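Local coordinates for protein beta-lactamase (Nostoc sp., PDB 6NHS) that probably hydrolyses the beta-lactam ring of penicillin-like antibiotics, as a serine beta-lactamase of class D, at residues Gly124-Arg127 and Met128-Ile132; Ile191-Thr195 and Pro196-Leu200. One frame throughout, in Å; residues are numbered along the deposited sequence. Where two conformers were deposited one is given.

Contact 1 (Gly124-Arg127 and Met128-Ile132); sequences GHER and MEKFI
E126 and K130 extend alongside each other on the exposed flank of the helix, one turn apart. K130 CE lies 3.4 Å from E126 OE2, and a bend at the end of the lysine chain (chi4 -47°) sets the position of NZ. In the conformer given, E126 OE2 to K130 NZ is a long salt bridge of 3.7 Å, and so not a firm one. In that conformer a water bridges the same two residues, donating to E126 O and accepting from K130 NZ. One residue earlier along the helix in each case, H125 and E129 also lie next to each other. E129 OE1 comes obliquely to H125 CE1 at 3.5 Å, ring and carboxylate planes 62° apart. On another side, F131 presents its edge to a backbone carbonyl, with CD2 3.2 Å from R127 O and that oxygen in the ring plane.

All this is built on the opening turns of helix 125-135, with G124 at the N-cap position. Successive i-to-i+4 bonds begin with M128 N to G124 O at 2.9 Å and end with F131 N to R127 O. G124 is also where the chain leaves helix 113-123, with positive phi.

Outer partners fix the polar ends. H125 NE2 bonds to G143 O, while E129 OE2 pairs with K133. R127 sends NE and NH2 back to the carbonyls of I123 and K122, the closing residues of helix 113-123, and F131 rests on V72 and T76 of helix 65-76.

Contact 2 (Ile191-Thr195 and Pro196-Leu200); sequences IYERT and PNYVL
I191 opens the contact with a loose apolar touch, its CG1 4.3 Å from V199 CG1. Y192 and E193 together sit opposite the single residue L200, a classic beta bulge, and the L200 carbonyl oxygen accepts two bonds, from Y192 N at 2.8 Å and E193 N at 3.1 Å. L200 CD2 meets the Y192 ring at its edge. E193 returns a short bond, its O taking L200 N at 2.7 Å, and its extended side chain (chi1 -180°) reaches along the sheet to Y198. There the phenol OH donates to E193 OE2 at 2.6 Å, on the anti side, 26° out of the carboxylate plane. R194 lies beside V199, whose CG2 sits over one face of the guanidinium. T195 closes the hairpin: T195 N bonds to Y198 O at 3.0 Å, P196 and N197 form the turn with near type I backbone angles, and T195 OG1 accepts from N197 N at 3.1 Å in an ST turn. That same OG1 stands over one face of the Y198 ring, and a water joins it to N197 OD1.

The bulged strand 191-194 is an edge strand of the antiparallel sheet. Strand 198-207 separates it from strand 213-223, where L200 and Y198 touch L221, and helix 239-255 packs on Y192 while its R250 bridges to E193 OE1.

How the contacts relate
Contacts 1 and 2 are far apart, centres about 33 Å from each other and nearest atoms about 20 Å, on opposite sides of the chain's centre and in series along the chain. Contact 1 belongs to the helical part, contact 2 to the rim of the antiparallel sheet. Both connect structurally with elements carrying the probable active-site motifs. The SxxK pattern, S63 and K66, lies at the start of helix 65-76, S63 just before it, and contact 1 packs on that helix through F131 and I132. Strand 198-207, which grows out of the contact 2 hairpin, carries K203 of a KTG-type motif, and Y192 lies near those residues without touching them.

Contact 1 (Gly124-Arg127 and Met128-Ile132)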
loop_
_atom_site.group_PDB
_atom_site.type_symbol
_atom_site.label_atom_id
_atom_site.label_comp_id
_atom_site.label_asym_id
_atom_site.label_seq_id
_atom_site.Cartn_x
_atom_site.Cartn_y
_atom_site.Cartn_z
ATOM N N GLY A 124 10.952 -6.613 15.111
ATOM C CA GLY A 124 12.391 -6.616 15.253
ATOM C C GLY A 124 13.102 -6.803 13.923
ATOM O O GLY A 124 12.552 -7.328 12.955
ATOM N N HIS A 125 14.368 -6.381 13.905
ATOM C CA HIS A 125 15.133 -6.340 12.658
ATOM C C HIS A 125 15.297 -7.731 12.049
ATOM O O HIS A 125 15.124 -7.907 10.839
ATOM C CB HIS A 125 16.497 -5.692 12.913
ATOM C CG HIS A 125 17.358 -5.574 11.691
ATOM N ND1 HIS A 125 18.327 -6.500 11.371
ATOM C CD2 HIS A 125 17.407 -4.629 10.723
ATOM C CE1 HIS A 125 18.930 -6.137 10.251
ATOM N NE2 HIS A 125 18.393 -5.002 9.840
ATOM N N GLU A 126 15.621 -8.734 12.868
ATOM C CA GLU A 126 15.895 -10.063 12.327
ATOM C C GLU A 126 14.645 -10.685 11.716
ATOM O O GLU A 126 14.694 -11.236 10.612
ATOM C CB GLU A 126 16.465 -10.979 13.411
ATOM C CG GLU A 126 16.722 -12.393 12.901
ATOM C CD GLU A 126 17.166 -13.348 13.991
ATOM O OE1 GLU A 126 17.508 -12.881 15.096
ATOM O OE2 GLU A 126 17.171 -14.572 13.735
ATOM N N ARG A 127 13.516 -10.626 12.425
ATOM C CA ARG A 127 12.291 -11.187 11.868
ATOM C C ARG A 127 11.816 -10.390 10.661
ATOM O O ARG A 127 11.299 -10.967 9.700
ATOM C CB ARG A 127 11.194 -11.251 12.931
ATOM C CG ARG A 127 11.373 -12.386 13.928
ATOM C CD ARG A 127 10.078 -12.649 14.687
ATOM N NE ARG A 127 9.693 -11.523 15.533
ATOM C CZ ARG A 127 8.838 -11.614 16.544
ATOM N NH1 ARG A 127 8.269 -12.776 16.832
ATOM N NH2 ARG A 127 8.552 -10.545 17.272
HETATM N N MSE A 128 11.984 -9.069 10.688
HETATM C CA MSE A 128 11.530 -8.237 9.577
HETATM C C MSE A 128 12.323 -8.568 8.321
HETATM O O MSE A 128 11.760 -8.716 7.245
HETATM C CB MSE A 128 11.667 -6.750 9.897
HETATM C CG MSE A 128 11.086 -5.846 8.804
HETATM SE SE MSE A 128 9.132 -5.812 8.765
HETATM C CE MSE A 128 8.845 -4.576 10.268
ATOM N N GLU A 129 13.642 -8.690 8.467
ATOM C CA GLU A 129 14.472 -9.016 7.311
ATOM C C GLU A 129 14.104 -10.379 6.729
ATOM O O GLU A 129 14.072 -10.551 5.508
ATOM C CB GLU A 129 15.954 -8.973 7.694
ATOM C CG GLU A 129 16.865 -8.702 6.499
ATOM C CD GLU A 129 18.326 -8.944 6.794
ATOM O OE1 GLU A 129 18.767 -8.695 7.935
ATOM O OE2 GLU A 129 19.037 -9.398 5.877
ATOM N N LYS A 130 13.830 -11.364 7.592
ATOM C CA LYS A 130 13.460 -12.691 7.106
ATOM C C LYS A 130 12.187 -12.635 6.271
ATOM O O LYS A 130 12.126 -13.205 5.175
ATOM C CB LYS A 130 13.286 -13.663 8.277
ATOM C CG LYS A 130 14.586 -14.102 8.928
ATOM C CD LYS A 130 14.371 -15.291 9.854
ATOM C CE LYS A 130 15.517 -15.437 10.843
ATOM N NZ LYS A 130 16.843 -15.326 10.176
ATOM N N PHE A 131 11.158 -11.944 6.771
ATOM C CA PHE A 131 9.902 -11.866 6.024
ATOM C C PHE A 131 10.066 -11.068 4.736
ATOM O O PHE A 131 9.501 -11.437 3.699
ATOM C CB PHE A 131 8.802 -11.257 6.896
ATOM C CG PHE A 131 8.096 -12.261 7.763
ATOM C CD1 PHE A 131 7.038 -13.008 7.259
ATOM C CD2 PHE A 131 8.494 -12.467 9.076
ATOM C CE1 PHE A 131 6.382 -13.942 8.055
ATOM C CE2 PHE A 131 7.845 -13.394 9.879
ATOM C CZ PHE A 131 6.789 -14.136 9.369
ATOM N N ILE A 132 10.832 -9.973 4.784
ATOM C CA ILE A 132 11.086 -9.175 3.583
ATOM C C ILE A 132 11.690 -10.044 2.486
ATOM O O ILE A 132 11.269 -10.001 1.324
ATOM C CB ILE A 132 12.001 -7.982 3.922
ATOM C CG1 ILE A 132 11.237 -6.910 4.710
ATOM C CG2 ILE A 132 12.593 -7.389 2.657
ATOM C CD1 ILE A 132 10.343 -6.017 3.854
HETATM O O HOH W 1 17.051 -12.290 9.476
#

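Contact 2 (Ile191-Thr195 and Pro196-Leu200)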
loop_
_atom_site.group_PDB
_atom_site.type_symbol
_atom_site.label_atom_id
_atom_site.label_comp_id
_atom_site.label_asym_id
_atom_site.label_seq_id
_atom_site.Cartn_x
_atom_site.Cartn_y
_atom_site.Cartn_z
ATOM N N ILE A 191 -10.283 -2.968 2.979
ATOM C CA ILE A 191 -11.486 -2.562 2.255
ATOM C C ILE A 191 -11.600 -1.047 2.298
ATOM O O ILE A 191 -11.684 -0.446 3.376
ATOM C CB ILE A 191 -12.737 -3.233 2.836
ATOM C CG1 ILE A 191 -12.719 -4.747 2.600
ATOM C CG2 ILE A 191 -14.011 -2.598 2.232
ATOM C CD1 ILE A 191 -13.889 -5.477 3.278
ATOM N N TYR A 192 -11.593 -0.422 1.122
ATOM C CA TYR A 192 -11.702 1.026 0.982
ATOM C C TYR A 192 -13.088 1.473 0.539
ATOM O O TYR A 192 -13.618 2.465 1.056
ATOM C CB TYR A 192 -10.656 1.539 -0.022
ATOM C CG TYR A 192 -10.773 3.018 -0.303
ATOM C CD1 TYR A 192 -10.345 3.955 0.629
ATOM C CD2 TYR A 192 -11.330 3.481 -1.489
ATOM C CE1 TYR A 192 -10.462 5.310 0.385
ATOM C CE2 TYR A 192 -11.447 4.834 -1.744
ATOM C CZ TYR A 192 -11.012 5.743 -0.803
ATOM O OH TYR A 192 -11.129 7.093 -1.045
ATOM N N GLU A 193 -13.694 0.754 -0.399
ATOM C CA GLU A 193 -14.986 1.139 -0.943
ATOM C C GLU A 193 -15.687 -0.118 -1.430
ATOM O O GLU A 193 -15.050 -1.003 -2.003
ATOM C CB GLU A 193 -14.812 2.148 -2.080
ATOM C CG GLU A 193 -16.085 2.627 -2.720
ATOM C CD GLU A 193 -15.814 3.768 -3.665
ATOM O OE1 GLU A 193 -15.447 4.860 -3.182
ATOM O OE2 GLU A 193 -15.936 3.565 -4.886
ATOM N N ARG A 194 -16.995 -0.195 -1.201
ATOM C CA ARG A 194 -17.720 -1.422 -1.494
ATOM C C ARG A 194 -19.165 -1.104 -1.845
ATOM O O ARG A 194 -19.830 -0.355 -1.124
ATOM C CB ARG A 194 -17.657 -2.378 -0.301
ATOM C CG ARG A 194 -18.508 -3.613 -0.450
ATOM C CD ARG A 194 -18.144 -4.638 0.600
ATOM N NE ARG A 194 -18.919 -5.864 0.451
ATOM C CZ ARG A 194 -18.529 -7.054 0.898
ATOM N NH1 ARG A 194 -19.303 -8.116 0.717
ATOM N NH2 ARG A 194 -17.361 -7.186 1.517
ATOM N N THR A 195 -19.638 -1.671 -2.957
ATOM C CA THR A 195 -21.033 -1.601 -3.383
ATOM C C THR A 195 -21.492 -3.029 -3.675
ATOM O O THR A 195 -20.676 -3.958 -3.585
ATOM C CB THR A 195 -21.191 -0.708 -4.622
ATOM O OG1 THR A 195 -20.694 -1.394 -5.779
ATOM C CG2 THR A 195 -20.449 0.611 -4.450
ATOM N N PRO A 196 -22.764 -3.263 -4.015
ATOM C CA PRO A 196 -23.155 -4.618 -4.442
ATOM C C PRO A 196 -22.383 -5.126 -5.651
ATOM O O PRO A 196 -22.318 -6.345 -5.851
ATOM C CB PRO A 196 -24.648 -4.471 -4.759
ATOM C CG PRO A 196 -25.095 -3.373 -3.883
ATOM C CD PRO A 196 -23.945 -2.403 -3.809
ATOM N N ASN A 197 -21.788 -4.237 -6.451
ATOM C CA ASN A 197 -21.131 -4.623 -7.694
ATOM C C ASN A 197 -19.626 -4.843 -7.567
ATOM O O ASN A 197 -19.050 -5.544 -8.410
ATOM C CB ASN A 197 -21.378 -3.561 -8.773
ATOM C CG ASN A 197 -22.848 -3.282 -8.984
ATOM O OD1 ASN A 197 -23.302 -2.145 -8.847
ATOM N ND2 ASN A 197 -23.606 -4.323 -9.306
ATOM N N TYR A 198 -18.969 -4.267 -6.560
ATOM C CA TYR A 198 -17.517 -4.388 -6.493
ATOM C C TYR A 198 -17.029 -4.175 -5.067
ATOM O O TYR A 198 -17.700 -3.545 -4.246
ATOM C CB TYR A 198 -16.829 -3.396 -7.442
ATOM C CG TYR A 198 -17.060 -1.929 -7.120
ATOM C CD1 TYR A 198 -16.278 -1.270 -6.176
ATOM C CD2 TYR A 198 -18.037 -1.195 -7.782
ATOM C CE1 TYR A 198 -16.484 0.072 -5.880
ATOM C CE2 TYR A 198 -18.245 0.151 -7.499
ATOM C CZ TYR A 198 -17.463 0.776 -6.549
ATOM O OH TYR A 198 -17.657 2.108 -6.248
ATOM N N VAL A 199 -15.831 -4.693 -4.795
ATOM C CA VAL A 199 -15.109 -4.430 -3.555
ATOM C C VAL A 199 -13.747 -3.858 -3.932
ATOM O O VAL A 199 -12.945 -4.533 -4.594
ATOM C CB VAL A 199 -14.951 -5.693 -2.693
ATOM C CG1 VAL A 199 -14.184 -5.364 -1.404
ATOM C CG2 VAL A 199 -16.307 -6.303 -2.377
ATOM N N LEU A 200 -13.494 -2.618 -3.534
ATOM C CA LEU A 200 -12.222 -1.957 -3.804
ATOM C C LEU A 200 -11.390 -1.954 -2.528
ATOM O O LEU A 200 -11.809 -1.390 -1.512
ATOM C CB LEU A 200 -12.447 -0.531 -4.309
ATOM C CG LEU A 200 -11.222 0.342 -4.586
ATOM C CD1 LEU A 200 -10.353 -0.297 -5.654
ATOM C CD2 LEU A 200 -11.646 1.754 -5.005
HETATM O O HOH W 2 -21.732 0.089 -7.824
#